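Local coordinates for protein SOXX (Paracoccus pantotrophus, PDB 2C1D) that carries a covalently bound heme c in the SoxXA cytochrome complex, which initiates chemotrophic sulfur oxidation, and probably serves in electron transfer, at residues E12-A17 with E72-G77; H45-L50 with P61-A66; A93-D98 with L116-N121. All blocks are in the same frame, centred on the assembly; numbering follows the deposited sequence.

Contact 1: E12-A17 with E72-G77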
loop_
_atom_site.group_PDB
_atom_site.type_symbol
_atom_site.label_atom_id
_atom_site.label_comp_id
_atom_site.label_asym_id
_atom_site.label_seq_id
_atom_site.Cartn_x
_atom_site.Cartn_y
_atom_site.Cartn_z
ATOM N N GLU B 12 8.071 15.031 -29.475
ATOM C CA GLU B 12 8.692 13.722 -29.197
ATOM C C GLU B 12 9.270 13.701 -27.771
ATOM O O GLU B 12 10.392 13.216 -27.537
ATOM C CB GLU B 12 9.768 13.359 -30.248
ATOM C CG GLU B 12 9.317 13.329 -31.721
ATOM C CD GLU B 12 7.985 12.614 -31.951
ATOM O OE1 GLU B 12 7.128 13.162 -32.694
ATOM O OE2 GLU B 12 7.783 11.501 -31.389
ATOM N N GLY B 13 8.499 14.266 -26.832
ATOM C CA GLY B 13 8.875 14.356 -25.427
ATOM C C GLY B 13 9.768 15.522 -25.032
ATOM O O GLY B 13 9.822 15.867 -23.848
ATOM N N ALA B 14 10.478 16.111 -25.998
ATOM C CA ALA B 14 11.477 17.157 -25.751
ATOM C C ALA B 14 10.836 18.530 -25.574
ATOM O O ALA B 14 9.780 18.813 -26.135
ATOM C CB ALA B 14 12.520 17.203 -26.900
ATOM N N VAL B 15 11.471 19.372 -24.767
ATOM C CA VAL B 15 11.019 20.752 -24.572
ATOM C C VAL B 15 12.192 21.652 -24.883
ATOM O O VAL B 15 13.143 21.730 -24.121
ATOM C CB VAL B 15 10.504 20.990 -23.127
ATOM C CG1 VAL B 15 10.138 22.448 -22.900
ATOM C CG2 VAL B 15 9.322 20.105 -22.869
ATOM N N GLU B 16 12.127 22.333 -26.014
ATOM C CA GLU B 16 13.287 23.056 -26.536
ATOM C C GLU B 16 13.599 24.315 -25.749
ATOM O O GLU B 16 14.762 24.644 -25.575
ATOM C CB GLU B 16 13.095 23.407 -28.024
ATOM C CG GLU B 16 13.069 22.187 -28.939
ATOM C CD GLU B 16 14.413 21.475 -29.037
ATOM O OE1 GLU B 16 14.413 20.216 -29.156
ATOM O OE2 GLU B 16 15.467 22.163 -29.006
ATOM N N ALA B 17 12.568 24.981 -25.241
ATOM C CA ALA B 17 12.725 26.288 -24.603
ATOM C C ALA B 17 12.758 26.196 -23.058
ATOM O O ALA B 17 12.030 25.400 -22.452
ATOM C CB ALA B 17 11.588 27.192 -25.026
ATOM N N GLU B 72 19.873 18.408 -23.425
ATOM C CA GLU B 72 19.184 19.309 -22.505
ATOM C C GLU B 72 17.669 19.321 -22.718
ATOM O O GLU B 72 16.911 19.187 -21.754
ATOM C CB GLU B 72 19.752 20.721 -22.632
ATOM C CG GLU B 72 19.087 21.769 -21.753
ATOM C CD GLU B 72 19.672 23.152 -21.959
ATOM O OE1 GLU B 72 20.611 23.309 -22.748
ATOM O OE2 GLU B 72 19.174 24.097 -21.344
ATOM N N ALA B 73 17.221 19.451 -23.965
ATOM C CA ALA B 73 15.793 19.583 -24.249
ATOM C C ALA B 73 15.033 18.311 -23.924
ATOM O O ALA B 73 13.900 18.340 -23.444
ATOM C CB ALA B 73 15.564 19.947 -25.716
ATOM N N GLN B 74 15.636 17.182 -24.233
ATOM C CA GLN B 74 15.027 15.909 -23.868
ATOM C C GLN B 74 14.904 15.785 -22.343
ATOM O O GLN B 74 13.889 15.336 -21.847
ATOM C CB GLN B 74 15.829 14.764 -24.461
ATOM C CG GLN B 74 15.621 14.703 -25.964
ATOM C CD GLN B 74 16.546 13.745 -26.694
ATOM O OE1 GLN B 74 17.706 13.540 -26.312
ATOM N NE2 GLN B 74 16.030 13.175 -27.769
ATOM N N LEU B 75 15.957 16.178 -21.629
ATOM C CA LEU B 75 15.997 16.037 -20.183
ATOM C C LEU B 75 14.913 16.921 -19.578
ATOM O O LEU B 75 14.224 16.495 -18.675
ATOM C CB LEU B 75 17.383 16.364 -19.632
ATOM C CG LEU B 75 18.520 15.392 -19.993
ATOM C CD1 LEU B 75 19.868 15.982 -19.648
ATOM C CD2 LEU B 75 18.345 14.044 -19.299
ATOM N N ARG B 76 14.715 18.125 -20.122
ATOM C CA ARG B 76 13.676 19.035 -19.609
ATOM C C ARG B 76 12.305 18.407 -19.725
ATOM O O ARG B 76 11.513 18.404 -18.776
ATOM C CB ARG B 76 13.734 20.378 -20.357
ATOM C CG ARG B 76 12.628 21.383 -20.053
ATOM C CD ARG B 76 12.815 22.707 -20.813
ATOM N NE ARG B 76 14.076 23.328 -20.431
ATOM C CZ ARG B 76 15.144 23.497 -21.214
ATOM N NH1 ARG B 76 15.179 23.098 -22.484
ATOM N NH2 ARG B 76 16.209 24.074 -20.701
ATOM N N GLY B 77 12.028 17.846 -20.899
ATOM C CA GLY B 77 10.761 17.199 -21.138
ATOM C C GLY B 77 10.536 15.967 -20.265
ATOM O O GLY B 77 9.422 15.729 -19.866
HETATM O O HOH W 1 13.277 13.780 -29.000
#
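CG of R76 (chi1 174°) and CG1 of V15 (chi1 176°) each lie anti to their own backbone N. The two side chains cross at about a right angle, with V15 CG1 3.4 Å from R76 CD. The R76 chain then bends at chi3 (-61°), and NH1 donates to V15 O at 2.9 Å, the acceptor lying in the guanidinium plane. A17 O sits over one face of the same group. NH2 forms a salt bridge to E72 OE2, one turn back on the helix, and NE another to E126, which together should fix the rotation of the guanidinium. A nearly straight N-H...O bond runs from V15 N to A73 O (3.0 Å), the donor standing above the carbonyl plane. That carbonyl also accepts the helical bond from G77 N, and the two donors arrive from opposite faces of its plane. G77 CA comes 3.2 Å from G13 O in a CA-H...O contact, an approach that a side chain at G77 would block. The N-terminal loop is thereby laid across the start of helix 72-81, while E126 of helix 122-133 pairs with R76, and V129 of that helix touches both R76 and E72.

Contact 2: H45-L50 with P61-A66. With HEC (heme c), chain O.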
loop_
_atom_site.group_PDB
_atom_site.type_symbol
_atom_site.label_atom_id
_atom_site.label_comp_id
_atom_site.label_asym_id
_atom_site.label_seq_id
_atom_site.Cartn_x
_atom_site.Cartn_y
_atom_site.Cartn_z
ATOM N N HIS B 45 15.642 6.032 -8.422
ATOM C CA HIS B 45 16.939 5.986 -9.125
ATOM C C HIS B 45 18.139 6.082 -8.204
ATOM O O HIS B 45 18.192 6.931 -7.315
ATOM C CB HIS B 45 17.124 7.181 -10.084
ATOM C CG HIS B 45 16.110 7.284 -11.181
ATOM N ND1 HIS B 45 15.233 6.280 -11.493
ATOM C CD2 HIS B 45 15.832 8.290 -12.039
ATOM C CE1 HIS B 45 14.460 6.667 -12.491
ATOM N NE2 HIS B 45 14.787 7.889 -12.826
ATOM N N GLN B 46 19.150 5.268 -8.475
ATOM C CA GLN B 46 20.458 5.454 -7.871
ATOM C C GLN B 46 21.161 6.604 -8.592
ATOM O O GLN B 46 20.907 6.850 -9.755
ATOM C CB GLN B 46 21.317 4.195 -8.030
ATOM C CG GLN B 46 21.032 3.082 -7.033
ATOM C CD GLN B 46 21.623 1.723 -7.470
ATOM O OE1 GLN B 46 22.335 1.645 -8.484
ATOM N NE2 GLN B 46 21.321 0.657 -6.708
ATOM N N ILE B 47 22.020 7.310 -7.876
ATOM C CA ILE B 47 22.887 8.319 -8.459
ATOM C C ILE B 47 24.282 8.083 -7.908
ATOM O O ILE B 47 24.615 8.494 -6.789
ATOM C CB ILE B 47 22.403 9.752 -8.133
ATOM C CG1 ILE B 47 20.911 9.923 -8.431
ATOM C CG2 ILE B 47 23.225 10.758 -8.931
ATOM C CD1 ILE B 47 20.375 11.294 -8.092
ATOM N N GLY B 48 25.091 7.360 -8.672
ATOM C CA GLY B 48 26.449 7.036 -8.252
ATOM C C GLY B 48 27.317 8.243 -7.946
ATOM O O GLY B 48 28.139 8.206 -7.032
ATOM N N ALA B 49 27.100 9.328 -8.674
ATOM C CA ALA B 49 27.815 10.577 -8.434
ATOM C C ALA B 49 27.511 11.189 -7.072
ATOM O O ALA B 49 28.218 12.078 -6.629
ATOM C CB ALA B 49 27.504 11.577 -9.529
ATOM N N LEU B 50 26.450 10.745 -6.405
ATOM C CA LEU B 50 26.143 11.249 -5.064
ATOM C C LEU B 50 26.212 10.082 -4.063
ATOM O O LEU B 50 25.169 9.530 -3.691
ATOM C CB LEU B 50 24.744 11.870 -5.062
ATOM C CG LEU B 50 24.437 13.322 -5.491
ATOM C CD1 LEU B 50 25.582 14.064 -6.097
ATOM C CD2 LEU B 50 23.233 13.359 -6.416
ATOM N N PRO B 61 16.851 2.351 -13.714
ATOM C CA PRO B 61 18.314 2.431 -13.820
ATOM C C PRO B 61 18.922 3.726 -13.239
ATOM O O PRO B 61 18.240 4.770 -13.158
ATOM C CB PRO B 61 18.557 2.342 -15.341
ATOM C CG PRO B 61 17.385 1.570 -15.863
ATOM C CD PRO B 61 16.218 2.109 -15.024
ATOM N N PRO B 62 20.176 3.664 -12.816
ATOM C CA PRO B 62 20.853 4.841 -12.278
ATOM C C PRO B 62 20.832 6.014 -13.245
ATOM O O PRO B 62 20.699 5.820 -14.459
ATOM C CB PRO B 62 22.292 4.346 -12.044
ATOM C CG PRO B 62 22.152 2.892 -11.861
ATOM C CD PRO B 62 21.055 2.476 -12.788
ATOM N N LEU B 63 20.952 7.211 -12.690
ATOM C CA LEU B 63 20.910 8.439 -13.467
ATOM C C LEU B 63 22.285 8.795 -14.024
ATOM O O LEU B 63 22.404 9.686 -14.861
ATOM C CB LEU B 63 20.376 9.590 -12.604
ATOM C CG LEU B 63 18.872 9.528 -12.381
ATOM C CD1 LEU B 63 18.407 10.736 -11.545
ATOM C CD2 LEU B 63 18.177 9.465 -13.736
ATOM N N ASP B 64 23.321 8.106 -13.572
ATOM C CA ASP B 64 24.654 8.400 -14.076
ATOM C C ASP B 64 24.637 8.171 -15.576
ATOM O O ASP B 64 24.020 7.217 -16.073
ATOM C CB ASP B 64 25.694 7.557 -13.377
ATOM C CG ASP B 64 25.561 7.631 -11.883
ATOM O OD1 ASP B 64 24.710 6.886 -11.343
ATOM O OD2 ASP B 64 26.229 8.432 -11.185
ATOM N N GLY B 65 25.237 9.112 -16.298
ATOM C CA GLY B 65 25.308 9.033 -17.747
ATOM C C GLY B 65 24.095 9.587 -18.475
ATOM O O GLY B 65 24.075 9.576 -19.696
ATOM N N ALA B 66 23.077 10.087 -17.778
ATOM C CA ALA B 66 21.916 10.631 -18.504
ATOM C C ALA B 66 22.307 11.893 -19.299
ATOM O O ALA B 66 21.664 12.233 -20.278
ATOM C CB ALA B 66 20.710 10.917 -17.551
HETATM FE FE HEC O . 12.883 8.973 -13.412
HETATM C CHA HEC O . 13.349 7.443 -16.425
HETATM C CHB HEC O . 15.131 11.365 -14.236
HETATM C CHC HEC O . 12.172 10.601 -10.529
HETATM C CHD HEC O . 10.898 6.339 -12.354
HETATM N NA HEC O . 14.012 9.351 -15.052
HETATM C C1A HEC O . 14.094 8.563 -16.161
HETATM C C2A HEC O . 15.105 9.129 -17.026
HETATM C C3A HEC O . 15.612 10.223 -16.423
HETATM C C4A HEC O . 14.911 10.376 -15.161
HETATM C CMA HEC O . 16.709 11.195 -16.893
HETATM C CAA HEC O . 15.460 8.528 -18.387
HETATM C CBA HEC O . 16.155 7.181 -18.245
HETATM C CGA HEC O . 17.586 7.494 -18.025
HETATM O O1A HEC O . 18.198 8.011 -18.985
HETATM O O2A HEC O . 18.118 7.249 -16.917
HETATM N NB HEC O . 13.540 10.624 -12.543
HETATM C C1B HEC O . 14.425 11.532 -13.084
HETATM C C2B HEC O . 14.471 12.711 -12.235
HETATM C C3B HEC O . 13.663 12.498 -11.193
HETATM C C4B HEC O . 13.057 11.192 -11.386
HETATM C CMB HEC O . 15.382 13.923 -12.480
HETATM C CAB HEC O . 13.393 13.496 -10.028
HETATM C CBB HEC O . 12.989 14.723 -10.508
HETATM N NC HEC O . 11.740 8.545 -11.704
HETATM C C1C HEC O . 11.591 9.374 -10.650
HETATM C C2C HEC O . 10.786 8.679 -9.648
HETATM C C3C HEC O . 10.307 7.558 -10.210
HETATM C C4C HEC O . 11.000 7.411 -11.487
HETATM C CMC HEC O . 10.239 9.337 -8.370
HETATM C CAC HEC O . 9.364 6.459 -9.596
HETATM C CBC HEC O . 8.167 6.799 -9.099
HETATM N ND HEC O . 12.198 7.173 -14.265
HETATM C C1D HEC O . 11.413 6.219 -13.631
HETATM C C2D HEC O . 11.225 5.101 -14.528
HETATM C C3D HEC O . 12.001 5.459 -15.802
HETATM C C4D HEC O . 12.573 6.749 -15.533
HETATM C CMD HEC O . 10.418 3.798 -14.276
HETATM C CAD HEC O . 12.182 4.630 -17.107
HETATM C CBD HEC O . 11.069 5.023 -18.077
HETATM C CGD HEC O . 10.263 3.826 -18.537
HETATM O O1D HEC O . 9.099 3.638 -18.043
HETATM O O2D HEC O . 10.818 3.076 -19.396
#
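The H45 imidazole has P61 O over one face and heme C1C over the other, C1C being 4.1 Å above the ring plane and offset toward the rim. At the ring edge, in plane, lie L63 CD1 and the heme meso carbon CHB. NE2 binds the heme iron at 2.3 Å, and M91 supplies the other axial ligand. L63 crosses the histidine at about a right angle; its CG lies 3.7 Å from H45 CB, and its CD2 reaches the heme at CHB (3.6 Å). On its other branch, CD1 packs against I47 CD1.

Behind the ring, L63 N donates to Q46 O at 3.0 Å, with a C=O...donor angle of 166°. P62 stands beside Q46, the two side chains pointing the same way. Farther out, the D64 carboxylate, its CG anti to the carbonyl carbon (chi1 -51°), receives two backbone amides in the type I turn from I47 to L50: G48 N meets OD1 at 2.7 Å through the syn lone pair, and A49 N meets OD2 at 2.8 Å.

The chemistry thus divides into the axial histidine of the CXXCH motif (C41, C44, H45), giving His/Met ligation with M91, and a carboxylate whose negative charge is probably stabilised by two N-H groups, holding the segment after that histidine to the 61-66 loop beside the heme.

Contact 3: A93-D98 with L116-N121; sequences AFYKVD and LAPILN. With HEC (heme c), chain O.
Apolar contacts begin at F94, which lies side by side with L120, the two side chains pointing the same way, with F94 CD2 3.8 Å from L120 CD1. I119 approaches obliquely, its CG2 3.7 Å from that same CD2. CG of F94 lies anti to the carbonyl carbon (chi1 -72°), and the ring beyond it presents one face to heme CBB, which sits 3.7 Å above the plane and offset toward the rim. An alanine here would remove the whole ring and would probably leave heme CBB without its aromatic cover and open a gap beside I119 CG2, L120 CD1 keeping only its contact with CB. Farther along, Y95 lies alongside P118, CD1 to CB 4.0 Å, while L120 O is at the edge of the tyrosine ring, in its plane.

Direct hydrogen bonds join the backbones at two points. L120 N donates to F94 O at 3.0 Å, in the carbonyl plane, and L116 N donates to V97 O at 2.9 Å on a lone pair. Between them a water bridges the segments: it accepts from K96 N and from I119 N, the latter at 3.0 Å, and can donate to A93 O.

The polar ends of Y95 and K96 have partners beyond the two segments. Y95 OH bonds T3 O, and K96 NZ forms a salt bridge with E177 of the SOXA chain. Q175 of SOXA adds hydrogen bonds to the carbonyls of K96 and A117.

Chemically, two irregular segments are paired through amides, carbonyls and one water, without strand structure. F94 lies in the heme pocket at one end of this pairing, while K96 and A117 meet SOXA, so the same pair of loops connects heme packing to the subunit interface.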
loop_
_atom_site.group_PDB
_atom_site.type_symbol
_atom_site.label_atom_id
_atom_site.label_comp_id
_atom_site.label_asym_id
_atom_site.label_seq_id
_atom_site.Cartn_x
_atom_site.Cartn_y
_atom_site.Cartn_z
ATOM N N ALA B 93 4.951 12.952 -13.292
ATOM C CA ALA B 93 5.232 14.201 -13.996
ATOM C C ALA B 93 5.430 15.257 -12.950
ATOM O O ALA B 93 4.576 15.440 -12.081
ATOM C CB ALA B 93 4.083 14.583 -14.908
ATOM N N PHE B 94 6.559 15.945 -13.029
ATOM C CA PHE B 94 6.889 16.962 -12.035
ATOM C C PHE B 94 6.382 18.360 -12.363
ATOM O O PHE B 94 6.416 19.230 -11.505
ATOM C CB PHE B 94 8.383 16.929 -11.759
ATOM C CG PHE B 94 8.798 15.714 -10.976
ATOM C CD1 PHE B 94 9.213 14.566 -11.616
ATOM C CD2 PHE B 94 8.743 15.717 -9.588
ATOM C CE1 PHE B 94 9.577 13.421 -10.869
ATOM C CE2 PHE B 94 9.121 14.586 -8.847
ATOM C CZ PHE B 94 9.536 13.448 -9.502
ATOM N N TYR B 95 5.816 18.543 -13.554
ATOM C CA TYR B 95 5.293 19.846 -13.983
ATOM C C TYR B 95 3.916 19.678 -14.628
ATOM O O TYR B 95 3.699 20.038 -15.784
ATOM C CB TYR B 95 6.298 20.525 -14.936
ATOM C CG TYR B 95 6.194 22.029 -14.991
ATOM C CD1 TYR B 95 6.399 22.810 -13.850
ATOM C CD2 TYR B 95 5.908 22.687 -16.190
ATOM C CE1 TYR B 95 6.309 24.214 -13.897
ATOM C CE2 TYR B 95 5.848 24.086 -16.246
ATOM C CZ TYR B 95 6.061 24.838 -15.099
ATOM O OH TYR B 95 5.980 26.207 -15.151
ATOM N N LYS B 96 2.992 19.110 -13.856
ATOM C CA LYS B 96 1.664 18.747 -14.324
ATOM C C LYS B 96 0.668 19.116 -13.259
ATOM O O LYS B 96 0.904 18.910 -12.067
ATOM C CB LYS B 96 1.560 17.246 -14.605
ATOM C CG LYS B 96 0.248 16.815 -15.239
ATOM C CD LYS B 96 0.294 15.330 -15.629
ATOM C CE LYS B 96 -1.043 14.808 -16.157
ATOM N NZ LYS B 96 -0.868 13.438 -16.740
ATOM N N VAL B 97 -0.450 19.685 -13.678
ATOM C CA VAL B 97 -1.360 20.294 -12.723
ATOM C C VAL B 97 -2.788 19.798 -12.799
ATOM O O VAL B 97 -3.588 20.093 -11.921
ATOM C CB VAL B 97 -1.352 21.832 -12.864
ATOM C CG1 VAL B 97 0.017 22.389 -12.528
ATOM C CG2 VAL B 97 -1.799 22.251 -14.268
ATOM N N ASP B 98 -3.122 19.022 -13.817
ATOM C CA ASP B 98 -4.492 18.530 -13.932
ATOM C C ASP B 98 -4.565 17.241 -14.740
ATOM O O ASP B 98 -3.546 16.747 -15.230
ATOM C CB ASP B 98 -5.412 19.633 -14.497
ATOM C CG ASP B 98 -5.150 19.954 -15.982
ATOM O OD1 ASP B 98 -4.170 19.468 -16.584
ATOM O OD2 ASP B 98 -5.898 20.705 -16.638
ATOM N N LEU B 116 -3.795 21.990 -9.746
ATOM C CA LEU B 116 -2.907 21.868 -8.605
ATOM C C LEU B 116 -1.622 22.656 -8.819
ATOM O O LEU B 116 -1.205 22.894 -9.969
ATOM C CB LEU B 116 -2.523 20.397 -8.442
ATOM C CG LEU B 116 -3.299 19.465 -7.510
ATOM C CD1 LEU B 116 -4.736 19.872 -7.244
ATOM C CD2 LEU B 116 -3.183 18.015 -7.967
ATOM N N ALA B 117 -0.944 23.003 -7.732
ATOM C CA ALA B 117 0.469 23.355 -7.848
ATOM C C ALA B 117 1.226 22.162 -8.440
ATOM O O ALA B 117 0.994 21.010 -8.032
ATOM C CB ALA B 117 1.066 23.707 -6.492
ATOM N N PRO B 118 2.163 22.411 -9.346
ATOM C CA PRO B 118 2.995 21.318 -9.854
ATOM C C PRO B 118 3.922 20.858 -8.732
ATOM O O PRO B 118 4.175 21.630 -7.797
ATOM C CB PRO B 118 3.789 21.973 -10.981
ATOM C CG PRO B 118 3.889 23.402 -10.577
ATOM C CD PRO B 118 2.564 23.709 -9.922
ATOM N N ILE B 119 4.400 19.622 -8.800
ATOM C CA ILE B 119 5.240 19.107 -7.720
ATOM C C ILE B 119 6.535 19.928 -7.604
ATOM O O ILE B 119 6.981 20.268 -6.517
ATOM C CB ILE B 119 5.526 17.586 -7.917
ATOM C CG1 ILE B 119 4.199 16.790 -7.890
ATOM C CG2 ILE B 119 6.564 17.088 -6.862
ATOM C CD1 ILE B 119 4.324 15.382 -8.468
ATOM N N LEU B 120 7.146 20.230 -8.734
ATOM C CA LEU B 120 8.270 21.143 -8.781
ATOM C C LEU B 120 7.887 22.425 -9.540
ATOM O O LEU B 120 7.138 22.370 -10.506
ATOM C CB LEU B 120 9.428 20.452 -9.481
ATOM C CG LEU B 120 10.026 19.224 -8.777
ATOM C CD1 LEU B 120 11.127 18.626 -9.658
ATOM C CD2 LEU B 120 10.593 19.602 -7.445
ATOM N N ASN B 121 8.399 23.577 -9.116
ATOM C CA ASN B 121 8.174 24.804 -9.887
ATOM C C ASN B 121 9.123 24.848 -11.109
ATOM O O ASN B 121 9.972 23.988 -11.259
ATOM C CB ASN B 121 8.217 26.062 -8.992
ATOM C CG ASN B 121 9.580 26.339 -8.381
ATOM O OD1 ASN B 121 9.709 26.704 -7.183
ATOM N ND2 ASN B 121 10.600 26.220 -9.184
HETATM FE FE HEC O . 12.883 8.973 -13.412
HETATM C CHA HEC O . 13.349 7.443 -16.425
HETATM C CHB HEC O . 15.131 11.365 -14.236
HETATM C CHC HEC O . 12.172 10.601 -10.529
HETATM C CHD HEC O . 10.898 6.339 -12.354
HETATM N NA HEC O . 14.012 9.351 -15.052
HETATM C C1A HEC O . 14.094 8.563 -16.161
HETATM C C2A HEC O . 15.105 9.129 -17.026
HETATM C C3A HEC O . 15.612 10.223 -16.423
HETATM C C4A HEC O . 14.911 10.376 -15.161
HETATM C CMA HEC O . 16.709 11.195 -16.893
HETATM C CAA HEC O . 15.460 8.528 -18.387
HETATM C CBA HEC O . 16.155 7.181 -18.245
HETATM C CGA HEC O . 17.586 7.494 -18.025
HETATM O O1A HEC O . 18.198 8.011 -18.985
HETATM O O2A HEC O . 18.118 7.249 -16.917
HETATM N NB HEC O . 13.540 10.624 -12.543
HETATM C C1B HEC O . 14.425 11.532 -13.084
HETATM C C2B HEC O . 14.471 12.711 -12.235
HETATM C C3B HEC O . 13.663 12.498 -11.193
HETATM C C4B HEC O . 13.057 11.192 -11.386
HETATM C CMB HEC O . 15.382 13.923 -12.480
HETATM C CAB HEC O . 13.393 13.496 -10.028
HETATM C CBB HEC O . 12.989 14.723 -10.508
HETATM N NC HEC O . 11.740 8.545 -11.704
HETATM C C1C HEC O . 11.591 9.374 -10.650
HETATM C C2C HEC O . 10.786 8.679 -9.648
HETATM C C3C HEC O . 10.307 7.558 -10.210
HETATM C C4C HEC O . 11.000 7.411 -11.487
HETATM C CMC HEC O . 10.239 9.337 -8.370
HETATM C CAC HEC O . 9.364 6.459 -9.596
HETATM C CBC HEC O . 8.167 6.799 -9.099
HETATM N ND HEC O . 12.198 7.173 -14.265
HETATM C C1D HEC O . 11.413 6.219 -13.631
HETATM C C2D HEC O . 11.225 5.101 -14.528
HETATM C C3D HEC O . 12.001 5.459 -15.802
HETATM C C4D HEC O . 12.573 6.749 -15.533
HETATM C CMD HEC O . 10.418 3.798 -14.276
HETATM C CAD HEC O . 12.182 4.630 -17.107
HETATM C CBD HEC O . 11.069 5.023 -18.077
HETATM C CGD HEC O . 10.263 3.826 -18.537
HETATM O O1D HEC O . 9.099 3.638 -18.043
HETATM O O2D HEC O . 10.818 3.076 -19.396
HETATM O O HOH W 2 3.428 17.941 -11.026
#

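Contact 1 ties the N-terminal loop to helix 72-81, and contact 2 is nested within the chain loop it closes; contact 3 follows both in series, before helix 122-133. Contacts 1 and 2 have centres about 19 Å apart yet touch, L75 CD2 lying 3.9 Å from A66 O. Contact 3 is about 16 Å from contact 1 and about 23 Å from contact 2, centre to centre, and touches neither. Contacts 2 and 3 stand on opposite sides of the chain's centre but both reach the same heme, one through its axial histidine and the other through an aromatic ring. In this cytochrome c, with four helices and no strand, two loop-to-loop contacts thus border the cofactor.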